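Local coordinates for FAD-dependent pyridine nucleotide-disulphide oxidoreductase (PDB 3IWA), which probably uses FAD to pass electrons from NADH or NADPH to an acceptor not yet established, at residues 98-103 with 109-114. Sequence-based numbering, arbitrary orientation.
Sequences TVEIEN and RRTLKY
Ile-101 drives its CD1 methyl against Leu-112, 3.8 Å from Leu-112 CG, the two branched chains crossing at about a right angle on the buried face. Its CG1 lies between the backbone N and the carbonyl carbon (chi1 68°), which leans that branch toward the partner strand, 3.8 Å from Arg-110 CB. Apolar and branched, both chains can fill the buried side between this sheet and Ile-34. Arg-110 can border this core because its CB packs beside Ile-101 CG1, while the extended chain beyond carries the guanidinium away to a salt bridge with Glu-82; Leu-112 CD2 sits above one guanidinium face, offset toward its rim. Further along, Val-99 CG2 meets Tyr-114 CD2 at 3.8 Å, approaching the ring obliquely.

Strands 98-103 and 109-113 form an antiparallel beta hairpin, with 87-93 completing a three-stranded sheet whose Ile-101 and Leu-112 face packs on strand 30-34 of the Rossmann-like domain that in this family binds FAD. Val-99 pairs with Leu-112 and Ile-101 with Arg-110 through two backbone bonds each; Ile-101 N to Arg-110 O is short (2.6 Å) and almost straight (178°).

The other face is looser and largely polar: beta-branched Thr-98 and Thr-111 suit extended strands, and Glu-100 and Lys-113 can put charged ends into solvent. Glu-100 CG only brushes Thr-111 OG1 at 3.6 Å. Near the turn, Glu-102 CD lies over one face of the Arg-109 guanidinium, the planes 69° apart, so Glu-102 OE1 meets Arg-109 NH1 (2.7 Å) from above, not in the paired, coplanar way.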
# COMPACT_ATOMS: atom_id res chain seq x y z
N THR A 98 -5.59 8.31 -43.37
CA THR A 98 -4.36 7.87 -44.01
C THR A 98 -3.15 8.46 -43.28
O THR A 98 -3.22 9.55 -42.73
CB THR A 98 -4.30 8.32 -45.52
OG1 THR A 98 -4.16 9.74 -45.59
CG2 THR A 98 -5.55 7.89 -46.30
N VAL A 99 -2.06 7.70 -43.28
CA VAL A 99 -0.77 8.16 -42.77
C VAL A 99 0.24 7.96 -43.88
O VAL A 99 0.41 6.83 -44.33
CB VAL A 99 -0.25 7.33 -41.57
CG1 VAL A 99 0.98 7.98 -41.03
CG2 VAL A 99 -1.29 7.17 -40.49
N GLU A 100 0.92 9.02 -44.30
CA GLU A 100 2.02 8.90 -45.27
C GLU A 100 3.31 8.58 -44.50
O GLU A 100 3.67 9.26 -43.55
CB GLU A 100 2.21 10.18 -46.10
CG GLU A 100 1.00 10.61 -46.96
CD GLU A 100 1.27 11.92 -47.73
OE1 GLU A 100 1.17 11.91 -48.97
OE2 GLU A 100 1.61 12.96 -47.11
N ILE A 101 4.00 7.54 -44.93
CA ILE A 101 5.21 7.13 -44.24
C ILE A 101 6.39 7.14 -45.21
O ILE A 101 6.19 7.05 -46.44
CB ILE A 101 5.03 5.75 -43.57
CG1 ILE A 101 4.89 4.63 -44.61
CG2 ILE A 101 3.78 5.76 -42.67
CD1 ILE A 101 4.71 3.23 -44.01
N GLU A 102 7.59 7.26 -44.67
CA GLU A 102 8.81 7.17 -45.47
C GLU A 102 9.89 6.36 -44.75
O GLU A 102 10.25 6.65 -43.63
CB GLU A 102 9.29 8.56 -45.91
CG GLU A 102 10.32 9.24 -45.03
CD GLU A 102 10.69 10.63 -45.55
OE1 GLU A 102 9.80 11.53 -45.51
OE2 GLU A 102 11.86 10.83 -45.99
N ASN A 103 10.34 5.31 -45.41
CA ASN A 103 11.53 4.56 -45.02
C ASN A 103 12.75 5.47 -45.17
O ASN A 103 12.97 6.02 -46.24
CB ASN A 103 11.65 3.32 -45.91
CG ASN A 103 12.72 2.36 -45.43
OD1 ASN A 103 13.89 2.71 -45.35
ND2 ASN A 103 12.32 1.14 -45.10
N ARG A 109 8.38 5.82 -50.23
CA ARG A 109 7.26 6.44 -49.53
C ARG A 109 5.99 5.65 -49.73
O ARG A 109 5.73 5.16 -50.82
CB ARG A 109 7.04 7.88 -50.01
CG ARG A 109 8.09 8.86 -49.50
CD ARG A 109 7.84 10.27 -49.98
NE ARG A 109 9.07 11.07 -49.85
CZ ARG A 109 9.38 11.87 -48.83
NH1 ARG A 109 8.55 12.05 -47.80
NH2 ARG A 109 10.55 12.51 -48.85
N ARG A 110 5.19 5.53 -48.67
CA ARG A 110 3.97 4.73 -48.70
C ARG A 110 2.85 5.42 -47.94
O ARG A 110 3.10 6.19 -47.02
CB ARG A 110 4.27 3.37 -48.11
CG ARG A 110 3.07 2.45 -48.03
CD ARG A 110 3.52 1.02 -47.99
NE ARG A 110 2.56 0.17 -47.29
CZ ARG A 110 2.88 -0.72 -46.36
NH1 ARG A 110 4.16 -0.90 -45.99
NH2 ARG A 110 1.93 -1.45 -45.79
N THR A 111 1.62 5.13 -48.35
CA THR A 111 0.42 5.69 -47.73
C THR A 111 -0.37 4.55 -47.11
O THR A 111 -0.95 3.72 -47.82
CB THR A 111 -0.45 6.44 -48.75
OG1 THR A 111 0.11 7.74 -48.99
CG2 THR A 111 -1.87 6.62 -48.26
N LEU A 112 -0.35 4.49 -45.78
CA LEU A 112 -1.08 3.46 -45.03
C LEU A 112 -2.48 3.97 -44.81
O LEU A 112 -2.67 5.16 -44.59
CB LEU A 112 -0.43 3.23 -43.67
CG LEU A 112 1.01 2.72 -43.60
CD1 LEU A 112 1.45 2.67 -42.14
CD2 LEU A 112 1.15 1.34 -44.28
N LYS A 113 -3.46 3.07 -44.84
CA LYS A 113 -4.83 3.42 -44.47
C LYS A 113 -5.19 2.82 -43.10
O LYS A 113 -4.72 1.73 -42.73
CB LYS A 113 -5.83 2.99 -45.55
CG LYS A 113 -6.88 4.08 -45.86
CD LYS A 113 -8.17 3.88 -45.06
CE LYS A 113 -9.20 4.98 -45.35
NZ LYS A 113 -10.43 4.83 -44.50
N TYR A 114 -6.01 3.54 -42.34
CA TYR A 114 -6.32 3.08 -41.00
C TYR A 114 -7.78 3.25 -40.67
O TYR A 114 -8.44 4.16 -41.17
CB TYR A 114 -5.43 3.77 -39.95
CG TYR A 114 -5.72 5.24 -39.71
CD1 TYR A 114 -6.75 5.64 -38.88
CD2 TYR A 114 -4.94 6.22 -40.29
CE1 TYR A 114 -7.01 6.99 -38.65
CE2 TYR A 114 -5.17 7.55 -40.06
CZ TYR A 114 -6.20 7.93 -39.25
OH TYR A 114 -6.42 9.27 -39.04